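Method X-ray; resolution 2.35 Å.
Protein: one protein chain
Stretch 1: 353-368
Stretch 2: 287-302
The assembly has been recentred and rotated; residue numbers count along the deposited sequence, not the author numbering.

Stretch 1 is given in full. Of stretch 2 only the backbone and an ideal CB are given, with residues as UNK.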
# COMPACT_ATOMS: atom_id res chain seq x y z
N GLU B 353 -14.60 -7.41 1.89
CA GLU B 353 -14.38 -8.29 0.75
C GLU B 353 -13.46 -9.45 1.12
O GLU B 353 -13.68 -10.58 0.69
CB GLU B 353 -13.82 -7.48 -0.41
CG GLU B 353 -13.76 -8.21 -1.74
CD GLU B 353 -12.97 -7.42 -2.78
OE1 GLU B 353 -11.86 -7.87 -3.15
OE2 GLU B 353 -13.44 -6.35 -3.21
N LYS B 354 -12.44 -9.19 1.95
CA LYS B 354 -11.53 -10.28 2.30
C LYS B 354 -12.12 -11.20 3.36
O LYS B 354 -11.79 -12.39 3.39
CB LYS B 354 -10.19 -9.72 2.78
CG LYS B 354 -9.61 -8.71 1.83
CD LYS B 354 -9.31 -9.31 0.48
CE LYS B 354 -9.08 -8.21 -0.56
NZ LYS B 354 -8.66 -8.79 -1.87
N LEU B 355 -12.96 -10.66 4.26
CA LEU B 355 -13.75 -11.53 5.13
C LEU B 355 -14.62 -12.46 4.30
O LEU B 355 -14.62 -13.68 4.52
CB LEU B 355 -14.61 -10.69 6.07
CG LEU B 355 -13.91 -10.21 7.34
CD1 LEU B 355 -14.66 -9.06 7.95
CD2 LEU B 355 -13.78 -11.32 8.33
N ALA B 356 -15.35 -11.89 3.34
CA ALA B 356 -16.18 -12.70 2.45
C ALA B 356 -15.36 -13.78 1.75
O ALA B 356 -15.72 -14.96 1.77
CB ALA B 356 -16.88 -11.80 1.42
N PHE B 357 -14.24 -13.39 1.14
CA PHE B 357 -13.37 -14.37 0.49
C PHE B 357 -13.02 -15.52 1.42
O PHE B 357 -12.98 -16.68 1.00
CB PHE B 357 -12.09 -13.69 -0.01
CG PHE B 357 -11.08 -14.63 -0.63
CD1 PHE B 357 -11.14 -14.94 -1.98
CD2 PHE B 357 -10.06 -15.16 0.12
CE1 PHE B 357 -10.19 -15.78 -2.57
CE2 PHE B 357 -9.11 -16.01 -0.45
CZ PHE B 357 -9.17 -16.32 -1.80
N LEU B 358 -12.71 -15.22 2.69
CA LEU B 358 -12.40 -16.26 3.66
C LEU B 358 -13.64 -16.95 4.22
O LEU B 358 -13.51 -17.93 4.95
CB LEU B 358 -11.59 -15.67 4.81
CG LEU B 358 -10.12 -15.35 4.52
CD1 LEU B 358 -9.55 -14.47 5.61
CD2 LEU B 358 -9.30 -16.62 4.38
N ASN B 359 -14.84 -16.46 3.87
CA ASN B 359 -16.09 -16.83 4.52
C ASN B 359 -15.97 -16.75 6.04
O ASN B 359 -16.42 -17.63 6.77
CB ASN B 359 -16.58 -18.21 4.07
CG ASN B 359 -18.10 -18.27 3.97
OD1 ASN B 359 -18.82 -18.07 4.95
ND2 ASN B 359 -18.60 -18.50 2.75
N PHE B 360 -15.35 -15.68 6.51
CA PHE B 360 -15.35 -15.36 7.92
C PHE B 360 -16.45 -14.35 8.20
O PHE B 360 -16.91 -13.63 7.31
CB PHE B 360 -14.00 -14.79 8.36
CG PHE B 360 -12.87 -15.78 8.31
CD1 PHE B 360 -13.08 -17.08 7.91
CD2 PHE B 360 -11.58 -15.38 8.65
CE1 PHE B 360 -12.04 -17.99 7.85
CE2 PHE B 360 -10.53 -16.28 8.59
CZ PHE B 360 -10.76 -17.59 8.20
N SER B 361 -16.87 -14.29 9.46
CA SER B 361 -17.82 -13.30 9.91
C SER B 361 -17.09 -12.18 10.65
O SER B 361 -15.90 -12.27 10.93
CB SER B 361 -18.88 -13.93 10.83
OG SER B 361 -18.35 -14.14 12.13
N SER B 362 -17.86 -11.12 10.97
CA SER B 362 -17.33 -9.99 11.73
C SER B 362 -16.63 -10.44 12.99
O SER B 362 -15.58 -9.90 13.36
CB SER B 362 -18.47 -9.03 12.08
OG SER B 362 -19.09 -8.52 10.92
N ASP B 363 -17.19 -11.43 13.68
CA ASP B 363 -16.57 -11.88 14.92
C ASP B 363 -15.33 -12.72 14.69
O ASP B 363 -14.75 -13.23 15.65
CB ASP B 363 -17.57 -12.67 15.77
CG ASP B 363 -17.45 -12.36 17.25
OD1 ASP B 363 -16.40 -12.69 17.85
OD2 ASP B 363 -18.38 -11.76 17.81
N GLN B 364 -14.89 -12.87 13.44
CA GLN B 364 -13.61 -13.48 13.15
C GLN B 364 -12.64 -12.47 12.54
O GLN B 364 -11.71 -12.83 11.81
CB GLN B 364 -13.82 -14.70 12.25
CG GLN B 364 -14.78 -15.73 12.89
CD GLN B 364 -15.26 -16.82 11.95
OE1 GLN B 364 -15.98 -16.56 10.98
NE2 GLN B 364 -14.87 -18.07 12.24
N LEU B 365 -12.82 -11.18 12.88
CA LEU B 365 -12.03 -10.08 12.35
C LEU B 365 -11.38 -9.28 13.48
O LEU B 365 -12.03 -8.96 14.47
CB LEU B 365 -12.91 -9.15 11.51
CG LEU B 365 -12.33 -7.76 11.22
CD1 LEU B 365 -11.12 -7.92 10.31
CD2 LEU B 365 -13.38 -6.84 10.60
N ILE B 366 -10.10 -8.93 13.31
CA ILE B 366 -9.35 -8.13 14.29
C ILE B 366 -8.71 -6.94 13.58
O ILE B 366 -7.89 -7.12 12.67
CB ILE B 366 -8.27 -8.95 15.00
CG1 ILE B 366 -8.90 -10.16 15.69
CG2 ILE B 366 -7.49 -8.07 16.01
CD1 ILE B 366 -7.91 -11.21 16.01
N LEU B 367 -9.03 -5.73 14.04
CA LEU B 367 -8.43 -4.50 13.53
C LEU B 367 -7.40 -3.98 14.52
O LEU B 367 -7.62 -4.01 15.73
CB LEU B 367 -9.50 -3.43 13.27
CG LEU B 367 -10.60 -3.89 12.33
CD1 LEU B 367 -11.71 -2.87 12.20
CD2 LEU B 367 -10.03 -4.24 10.96
N SER B 368 -6.27 -3.48 14.00
CA SER B 368 -5.14 -3.11 14.85
C SER B 368 -4.33 -1.99 14.22
O SER B 368 -4.40 -1.74 13.01
CB SER B 368 -4.23 -4.31 15.11
OG SER B 368 -3.80 -4.87 13.88
N UNK B 287 -2.76 -5.00 1.21
CA UNK B 287 -2.09 -6.26 0.94
C UNK B 287 -2.79 -7.35 1.73
O UNK B 287 -3.12 -7.16 2.91
CB UNK B 287 -0.60 -6.19 1.29
N UNK B 288 -3.00 -8.51 1.10
CA UNK B 288 -3.77 -9.57 1.75
C UNK B 288 -3.10 -10.92 1.54
O UNK B 288 -2.79 -11.29 0.40
CB UNK B 288 -5.20 -9.60 1.22
N UNK B 289 -2.90 -11.65 2.63
CA UNK B 289 -2.34 -13.01 2.61
C UNK B 289 -3.29 -13.91 3.40
O UNK B 289 -3.40 -13.76 4.63
CB UNK B 289 -0.93 -13.05 3.20
N UNK B 290 -3.98 -14.85 2.74
CA UNK B 290 -4.93 -15.71 3.48
C UNK B 290 -4.26 -16.76 4.35
O UNK B 290 -4.94 -17.33 5.20
CB UNK B 290 -5.87 -16.41 2.50
N UNK B 291 -2.98 -17.06 4.13
CA UNK B 291 -2.21 -18.00 4.94
C UNK B 291 -2.93 -19.35 5.05
O UNK B 291 -3.10 -20.04 4.03
CB UNK B 291 -1.96 -17.42 6.33
N UNK B 292 -3.33 -19.77 6.25
CA UNK B 292 -3.94 -21.10 6.42
C UNK B 292 -5.45 -21.07 6.33
O UNK B 292 -6.09 -22.10 6.56
CB UNK B 292 -3.53 -21.70 7.77
N UNK B 293 -6.04 -19.92 6.01
CA UNK B 293 -7.48 -19.78 5.77
C UNK B 293 -8.31 -20.09 7.01
O UNK B 293 -9.51 -20.38 6.91
CB UNK B 293 -7.91 -20.70 4.62
N UNK B 294 -7.68 -20.02 8.15
CA UNK B 294 -8.36 -20.25 9.39
C UNK B 294 -8.40 -18.95 10.17
O UNK B 294 -7.53 -18.16 10.08
CB UNK B 294 -7.68 -21.36 10.19
N UNK B 295 -9.43 -18.77 10.97
CA UNK B 295 -9.62 -17.56 11.76
C UNK B 295 -8.57 -17.30 12.78
O UNK B 295 -7.97 -18.20 13.26
CB UNK B 295 -10.98 -17.61 12.47
N UNK B 296 -8.35 -16.05 13.10
CA UNK B 296 -9.11 -14.96 12.52
C UNK B 296 -8.34 -14.19 11.47
O UNK B 296 -7.20 -14.47 11.25
CB UNK B 296 -9.57 -14.00 13.62
N UNK B 297 -8.99 -13.24 10.82
CA UNK B 297 -8.31 -12.37 9.86
C UNK B 297 -7.82 -11.15 10.65
O UNK B 297 -8.59 -10.49 11.29
CB UNK B 297 -9.23 -11.97 8.71
N UNK B 298 -6.54 -10.87 10.56
CA UNK B 298 -5.94 -9.78 11.33
C UNK B 298 -5.53 -8.63 10.42
O UNK B 298 -4.69 -8.80 9.53
CB UNK B 298 -4.73 -10.28 12.12
N UNK B 299 -6.07 -7.44 10.68
CA UNK B 299 -5.84 -6.26 9.85
C UNK B 299 -4.94 -5.28 10.60
O UNK B 299 -5.24 -4.90 11.74
CB UNK B 299 -7.16 -5.59 9.47
N UNK B 300 -3.85 -4.86 9.96
CA UNK B 300 -2.95 -3.85 10.52
C UNK B 300 -2.98 -2.61 9.64
O UNK B 300 -2.60 -2.68 8.47
CB UNK B 300 -1.52 -4.39 10.64
N UNK B 301 -3.43 -1.48 10.20
CA UNK B 301 -3.32 -0.19 9.53
C UNK B 301 -1.93 0.39 9.75
O UNK B 301 -1.45 0.48 10.89
CB UNK B 301 -4.39 0.78 10.03
N UNK B 302 -1.27 0.81 8.67
CA UNK B 302 0.07 1.35 8.78
C UNK B 302 0.05 2.68 9.51
O UNK B 302 -0.90 3.48 9.38
CB UNK B 302 0.70 1.51 7.40

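Position 287 points its CB away from stretch 1, which therefore sets no rule there; it is Y287. At 288 the backbone is extended and the ideal CB lies 4.2 Å from K354 CD, facing the helix 353-358. The aliphatic run of K354, the ring of F357 and L358 CD1 offer a greasy surface for a large apolar or aromatic side chain. F288 takes it: K354 CD sits over its ring face, 4.0 Å from the centroid, while L358 CD1 meets the ring edge, 4.1 Å from F288 CE1.

Position 289 is out of reach of stretch 1; D289 OD1 instead accepts from the backbone N of 291 at 3.1 Å. At 290, phi is -74° and the ideal CB stands 3.9 Å from L358 CD2, so a small apolar residue suits, proline included. P290 opens a type II' turn, its O accepting from the backbone N of 293 at 2.9 Å. Position 291 has phi/psi of 53/-117, easiest for glycine, yet holds V291. Position 292 points away; D292 OD1 accepts from the backbone N of 294 at 3.0 Å.

At 293 phi is again positive, which favours glycine or asparagine, but L358 CD2 is 4.3 Å from the ideal CB and rewards an apolar group. F293 reaches back, its CD2 3.8 Å from L358 CD2. Position 294 points away and tolerates much: K294.

Position 295 lies beside F360 and Q364, and phi of -63° admits proline. P295 lays CG over the F360 ring face, 3.9 Å from the centroid. The peptide before 296 is cis, strongly suggesting proline, and P296 CG packs 3.4 Å from I366 CD1.

From 297 the strand runs parallel to 365-368, with bonds alternating between the two strands. The CB of 297 lies near L358 CD1 and F360 CD2, a pocket for a branched aliphatic. L297 fills it, and its CD2 also reaches L355 CG at 4.0 Å; L297 N donates to Q364 O at 2.9 Å, and L297 O accepts from I366 N at 3.0 Å. Position 298 shares the other face with I366, where a beta-branched residue fits; T298 places CG2 4.0 Å from I366 CD1. At 299 the ideal CB is 3.5 Å from L367 CD2, so a compact apolar side chain suits: V299 CG2 also touches L365 CD1 at 3.7 Å.

Position 300 has S368 OG 4.0 Å from its ideal CB, so a polar or aromatic side chain could suit; Y300 presents its ring edge to S368 OG. At 301 the ideal CB lies 3.9 Å from S368 O, and a long apolar or aromatic group could reach L367 CD2; F301 brings its ring edge there, and F301 N donates to S368 O at 3.0 Å. Position 302 points away: S302.

Stretch 2 287-302: YFDPVDFKPPLTVYFS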
# COMPACT_ATOMS: atom_id res chain seq x y z
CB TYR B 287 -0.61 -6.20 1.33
CG TYR B 287 0.06 -7.53 1.09
CD1 TYR B 287 0.37 -7.94 -0.19
CD2 TYR B 287 0.31 -8.41 2.15
CE1 TYR B 287 0.94 -9.14 -0.43
CE2 TYR B 287 0.88 -9.63 1.92
CZ TYR B 287 1.20 -9.99 0.63
OH TYR B 287 1.78 -11.21 0.38
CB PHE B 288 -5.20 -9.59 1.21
CG PHE B 288 -5.99 -10.82 1.58
CD1 PHE B 288 -6.42 -11.04 2.89
CD2 PHE B 288 -6.34 -11.75 0.60
CE1 PHE B 288 -7.17 -12.18 3.22
CE2 PHE B 288 -7.09 -12.88 0.92
CZ PHE B 288 -7.51 -13.09 2.23
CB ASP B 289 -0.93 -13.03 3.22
CG ASP B 289 -0.22 -14.39 3.06
OD1 ASP B 289 -0.85 -15.40 2.68
OD2 ASP B 289 1.00 -14.45 3.33
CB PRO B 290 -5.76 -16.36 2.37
CG PRO B 290 -4.77 -16.52 1.26
CD PRO B 290 -3.85 -15.28 1.34
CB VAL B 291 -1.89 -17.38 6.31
CG1 VAL B 291 -0.79 -18.20 7.07
CG2 VAL B 291 -1.42 -15.94 6.10
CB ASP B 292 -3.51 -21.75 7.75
CG ASP B 292 -3.83 -20.89 8.98
OD1 ASP B 292 -4.81 -20.11 8.96
OD2 ASP B 292 -3.08 -21.01 9.97
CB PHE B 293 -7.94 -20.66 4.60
CG PHE B 293 -7.42 -20.24 3.25
CD1 PHE B 293 -6.11 -20.53 2.86
CD2 PHE B 293 -8.25 -19.61 2.33
CE1 PHE B 293 -5.64 -20.18 1.60
CE2 PHE B 293 -7.79 -19.26 1.06
CZ PHE B 293 -6.48 -19.55 0.69
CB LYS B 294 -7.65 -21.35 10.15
CG LYS B 294 -7.55 -22.60 9.33
CD LYS B 294 -7.19 -23.79 10.16
CE LYS B 294 -6.37 -24.77 9.38
NZ LYS B 294 -5.01 -24.85 9.98
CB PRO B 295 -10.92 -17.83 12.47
CG PRO B 295 -11.63 -18.77 11.59
CD PRO B 295 -10.57 -19.66 11.06
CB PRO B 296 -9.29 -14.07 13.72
CG PRO B 296 -8.01 -14.20 14.41
CD PRO B 296 -7.49 -15.56 14.16
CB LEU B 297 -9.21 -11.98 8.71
CG LEU B 297 -8.86 -10.77 7.87
CD1 LEU B 297 -7.55 -10.98 7.17
CD2 LEU B 297 -9.91 -10.45 6.87
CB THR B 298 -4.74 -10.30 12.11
OG1 THR B 298 -3.81 -10.87 11.19
CG2 THR B 298 -5.19 -11.34 13.12
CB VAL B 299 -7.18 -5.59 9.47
CG1 VAL B 299 -6.95 -4.32 8.64
CG2 VAL B 299 -8.08 -6.57 8.73
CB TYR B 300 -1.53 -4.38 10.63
CG TYR B 300 -0.57 -3.42 11.29
CD1 TYR B 300 -0.78 -2.99 12.60
CD2 TYR B 300 0.55 -2.94 10.60
CE1 TYR B 300 0.10 -2.11 13.21
CE2 TYR B 300 1.44 -2.05 11.21
CZ TYR B 300 1.21 -1.64 12.51
OH TYR B 300 2.08 -0.77 13.12
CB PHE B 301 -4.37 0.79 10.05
CG PHE B 301 -5.77 0.52 9.57
CD1 PHE B 301 -6.53 -0.50 10.14
CD2 PHE B 301 -6.36 1.31 8.60
CE1 PHE B 301 -7.82 -0.74 9.73
CE2 PHE B 301 -7.66 1.07 8.18
CZ PHE B 301 -8.39 0.04 8.75
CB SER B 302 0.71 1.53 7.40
OG SER B 302 0.89 0.29 6.74
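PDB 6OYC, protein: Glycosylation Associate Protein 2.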